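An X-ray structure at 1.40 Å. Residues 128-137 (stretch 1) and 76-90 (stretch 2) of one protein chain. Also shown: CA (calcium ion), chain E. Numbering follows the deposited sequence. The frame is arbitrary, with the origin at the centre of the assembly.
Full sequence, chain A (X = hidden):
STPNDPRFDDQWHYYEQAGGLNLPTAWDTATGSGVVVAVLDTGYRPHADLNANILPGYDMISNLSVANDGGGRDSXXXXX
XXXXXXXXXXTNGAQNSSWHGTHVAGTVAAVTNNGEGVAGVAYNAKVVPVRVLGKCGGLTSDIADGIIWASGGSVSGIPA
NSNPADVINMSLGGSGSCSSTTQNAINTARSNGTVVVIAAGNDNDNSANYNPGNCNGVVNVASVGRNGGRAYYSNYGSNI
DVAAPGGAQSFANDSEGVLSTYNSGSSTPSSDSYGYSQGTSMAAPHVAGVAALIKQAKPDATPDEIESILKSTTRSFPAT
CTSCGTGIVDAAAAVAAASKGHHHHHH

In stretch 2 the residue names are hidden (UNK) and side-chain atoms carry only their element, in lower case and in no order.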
# COMPACT_ATOMS: atom_id res chain seq x y z
N VAL A 128 -0.18 -8.50 7.17
CA VAL A 128 0.18 -8.16 8.57
C VAL A 128 0.01 -6.67 8.69
O VAL A 128 0.75 -5.88 8.05
CB VAL A 128 1.60 -8.58 8.91
CG1 VAL A 128 2.09 -8.05 10.22
CG2 VAL A 128 1.71 -10.08 8.88
N PRO A 129 -0.91 -6.18 9.48
CA PRO A 129 -1.09 -4.79 9.69
C PRO A 129 -0.11 -4.24 10.69
O PRO A 129 0.00 -4.77 11.79
CB PRO A 129 -2.52 -4.67 10.23
CG PRO A 129 -2.71 -5.98 10.97
CD PRO A 129 -1.91 -7.00 10.22
N VAL A 130 0.69 -3.25 10.30
CA VAL A 130 1.66 -2.60 11.17
C VAL A 130 1.25 -1.20 11.30
O VAL A 130 1.35 -0.40 10.35
CB VAL A 130 3.10 -2.80 10.64
CG1 VAL A 130 4.09 -2.23 11.65
CG2 VAL A 130 3.38 -4.24 10.38
N ARG A 131 0.69 -0.84 12.45
CA ARG A 131 0.12 0.45 12.67
C ARG A 131 1.22 1.44 13.04
O ARG A 131 1.82 1.30 14.11
CB ARG A 131 -1.05 0.46 13.67
CG ARG A 131 -1.59 1.81 13.94
CD ARG A 131 -2.94 1.73 14.65
NE ARG A 131 -3.45 3.07 14.79
CZ ARG A 131 -3.53 3.84 15.88
NH1 ARG A 131 -3.17 3.36 17.05
NH2 ARG A 131 -3.94 5.07 15.79
N VAL A 132 1.46 2.42 12.19
CA VAL A 132 2.49 3.42 12.40
C VAL A 132 2.00 4.81 12.27
O VAL A 132 2.76 5.75 12.63
CB VAL A 132 3.69 3.17 11.45
CG1 VAL A 132 4.32 1.77 11.63
CG2 VAL A 132 3.33 3.42 10.01
N LEU A 133 0.78 5.03 11.84
CA LEU A 133 0.17 6.36 11.62
C LEU A 133 -1.09 6.49 12.45
O LEU A 133 -1.93 5.58 12.47
CB LEU A 133 -0.21 6.59 10.18
CG LEU A 133 0.86 6.33 9.11
CD1 LEU A 133 0.27 6.55 7.73
CD2 LEU A 133 2.05 7.25 9.30
N GLY A 134 -1.22 7.61 13.15
CA GLY A 134 -2.40 7.97 13.90
C GLY A 134 -2.81 9.37 13.70
O GLY A 134 -2.70 9.95 12.61
N LYS A 135 -3.33 9.99 14.78
CA LYS A 135 -3.77 11.40 14.62
C LYS A 135 -2.59 12.31 14.32
O LYS A 135 -1.59 12.25 15.09
CB LYS A 135 -4.41 11.87 15.91
CG LYS A 135 -5.76 11.21 16.19
CD LYS A 135 -6.27 11.51 17.59
CE LYS A 135 -6.70 12.92 17.71
NZ LYS A 135 -7.31 13.21 19.07
N CYS A 136 -2.68 13.03 13.24
CA CYS A 136 -1.62 13.99 12.79
C CYS A 136 -0.50 13.26 12.10
O CYS A 136 0.46 13.96 11.63
CB CYS A 136 -1.04 14.86 13.92
SG CYS A 136 -2.33 15.75 14.81
N GLY A 137 -0.56 11.96 11.82
CA GLY A 137 0.47 11.26 11.06
C GLY A 137 1.22 10.33 11.94
O GLY A 137 0.72 9.68 12.83
N UNK A 76 -2.25 -4.57 19.24
CA UNK A 76 -3.51 -4.46 18.45
C UNK A 76 -3.33 -3.32 17.45
O UNK A 76 -3.34 -2.15 17.78
c UNK A 76 -5.94 -4.16 18.76
o UNK A 76 -7.01 -4.22 19.45
c UNK A 76 -4.64 -4.18 19.42
o UNK A 76 -6.05 -4.20 17.52
N UNK A 77 -3.21 -3.70 16.18
CA UNK A 77 -2.98 -2.76 15.08
C UNK A 77 -4.24 -2.26 14.49
O UNK A 77 -4.28 -1.68 13.39
c UNK A 77 -2.11 -3.45 14.01
N UNK A 78 -5.42 -2.47 15.13
CA UNK A 78 -6.62 -1.85 14.63
C UNK A 78 -6.56 -0.35 14.66
O UNK A 78 -5.88 0.26 15.49
n UNK A 78 -11.78 -5.84 16.07
c UNK A 78 -9.36 -4.37 15.72
c UNK A 78 -8.19 -3.77 14.97
c UNK A 78 -10.75 -6.43 15.55
c UNK A 78 -7.86 -2.38 15.37
n UNK A 78 -10.80 -7.68 15.17
n UNK A 78 -9.60 -5.74 15.35
N UNK A 79 -7.27 0.28 13.71
CA UNK A 79 -7.30 1.71 13.58
C UNK A 79 -8.42 2.27 14.44
O UNK A 79 -9.60 2.00 14.14
o UNK A 79 -7.32 4.36 12.68
c UNK A 79 -7.54 2.07 12.12
o UNK A 79 -7.46 3.81 10.54
c UNK A 79 -7.41 3.50 11.77
N UNK A 80 -8.12 3.07 15.47
CA UNK A 80 -9.20 3.70 16.28
C UNK A 80 -9.84 4.84 15.61
O UNK A 80 -10.84 5.37 16.15
c UNK A 80 -7.05 4.51 17.03
c UNK A 80 -8.46 4.10 17.52
c UNK A 80 -6.81 3.49 15.92
N UNK A 81 -9.31 5.32 14.52
CA UNK A 81 -9.67 6.49 13.82
C UNK A 81 -8.70 7.64 14.01
O UNK A 81 -8.35 7.94 15.14
N UNK A 82 -8.32 8.24 12.93
CA UNK A 82 -7.31 9.35 12.92
C UNK A 82 -7.90 10.71 12.70
O UNK A 82 -7.17 11.68 12.43
c UNK A 82 -6.13 9.02 11.98
c UNK A 82 -6.54 9.01 10.57
o UNK A 82 -5.77 8.64 9.67
o UNK A 82 -7.69 9.35 10.24
N UNK A 83 -9.20 10.84 12.88
CA UNK A 83 -9.85 12.14 12.81
C UNK A 83 -9.20 13.11 13.76
O UNK A 83 -8.82 12.78 14.86
c UNK A 83 -11.35 12.07 13.19
N UNK A 84 -9.13 14.36 13.27
CA UNK A 84 -8.56 15.47 14.07
C UNK A 84 -9.52 16.69 14.01
O UNK A 84 -10.08 17.01 13.01
c UNK A 84 -6.15 14.77 14.07
c UNK A 84 -7.06 16.10 12.18
c UNK A 84 -7.11 15.82 13.61
N UNK A 85 -9.44 17.41 15.11
CA UNK A 85 -10.17 18.72 15.20
C UNK A 85 -9.32 19.78 14.60
O UNK A 85 -8.09 19.59 14.45
c UNK A 85 -10.40 18.99 16.63
N UNK A 86 -9.95 20.93 14.28
CA UNK A 86 -9.19 22.07 13.77
C UNK A 86 -8.04 22.46 14.71
O UNK A 86 -8.18 22.38 15.94
c UNK A 86 -10.11 23.30 13.67
N UNK A 87 -6.88 22.62 14.11
CA UNK A 87 -5.65 22.99 14.88
C UNK A 87 -5.10 21.99 15.85
O UNK A 87 -4.07 22.20 16.48
c UNK A 87 -5.86 24.32 15.67
n UNK A 87 -7.44 26.06 15.17
c UNK A 87 -6.32 25.42 14.81
o UNK A 87 -5.76 25.60 13.76
N UNK A 88 -5.62 20.73 15.80
CA UNK A 88 -5.07 19.71 16.64
C UNK A 88 -3.66 19.37 16.21
O UNK A 88 -2.87 18.90 17.08
o UNK A 88 -7.89 16.48 17.28
c UNK A 88 -5.70 17.51 17.77
c UNK A 88 -5.99 18.45 16.68
c UNK A 88 -6.91 16.57 18.05
o UNK A 88 -6.83 15.91 19.11
N UNK A 89 -3.30 19.49 14.98
CA UNK A 89 -2.00 19.09 14.44
C UNK A 89 -1.11 20.34 14.17
O UNK A 89 -0.10 20.25 13.46
c UNK A 89 -2.22 18.35 13.17
s UNK A 89 -3.27 16.87 13.32
N UNK A 90 -1.63 21.44 14.62
CA UNK A 90 -1.00 22.76 14.40
C UNK A 90 -1.99 23.79 13.91
O UNK A 90 -2.54 24.48 14.71
CA CA E . -3.30 -0.29 19.32
O HOH W 1 -5.26 0.28 18.14
O HOH W 2 -4.93 5.73 13.15
O HOH W 3 -3.02 9.01 10.03
O HOH W 4 -4.83 12.68 11.32
O HOH W 5 -10.01 14.97 17.87
O HOH W 6 -4.87 -0.86 20.99

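Position 76 carries two carbons, the second bearing two oxygens, and points away from stretch 1; it is Asp-76, whose backbone O binds the calcium ion at 2.4 Å. At position 77 a single carbon faces the strand, its CB 4.0 Å from Pro-129 CB and 4.1 Å from Arg-131 CB, which makes it Ala-77. Position 78 has three carbons, a nitrogen, and a carbon with two more nitrogens. This is Arg-78; its guanidinium is directed off the contact, while its backbone N donates to Asp-76 OD1 (3.0 Å).

Position 79 again has two carbons and a pair of oxygens, hence Asp-79. Its OD1 accepts from the backbone N of position 81 (2.9 Å) and lies 4.6 Å from Arg-131 NE, a proximity of charges rather than a salt bridge; water 2 joins the side chains, 2.8 Å from Asp-79 OD1 and 2.9 Å from Arg-131 NH2. At position 80 three carbons close a ring onto the backbone N: Pro-80, with CD over one face of the guanidinium, 3.3 Å from Arg-131 NH2. Position 81 lacks side-chain atoms and is Gly-81; its phi/psi of 105/132 would jam a CB against the preceding carbonyl.

Position 82 shows two carbons and two terminal oxygens, the CB 3.6 Å from Gly-134 O. It is Asp-82, and water 3 links its OD2 to Gly-134 O, at 2.8 Å from each. The lone carbon at 83 points away, giving Ala-83, whose backbone O nevertheless approaches Lys-135 CE (3.6 Å). Position 84 has one carbon carrying two others: Val-84, with CG1 3.9 Å from Lys-135 CB and 4.0 Å from Cys-136 SG.

Positions 85 and 86 have one carbon each and do not touch stretch 1; they are Ala-85 and Ala-86. Position 87, two carbons ending in one oxygen and one nitrogen, is Asn-87, also beyond contact. Position 88 has three carbons, the last with two oxygens, and reaches Lys-135: it is Glu-88. One carbon and a sulfur at 89, the sulfur within bonding distance of Cys-136 SG, identify Cys-89. Position 90 has no side chain and is Gly-90.

The contact is anchored toward its end by the Cys-136 SG to Cys-89 SG disulfide (2.1 Å, chi3 -83°) and the Lys-135 NZ to Glu-88 OE2 salt bridge (2.7 Å). Glu-88 OE1 meanwhile accepts from Ala-85 N (2.8 Å), so one carboxylate both braces its own turn and holds the lysine. Elsewhere, apolar packing and bridging waters join the stretches without direct backbone hydrogen bonds.

Stretch 2, residues 76-90: DARDPGDAVAANECG
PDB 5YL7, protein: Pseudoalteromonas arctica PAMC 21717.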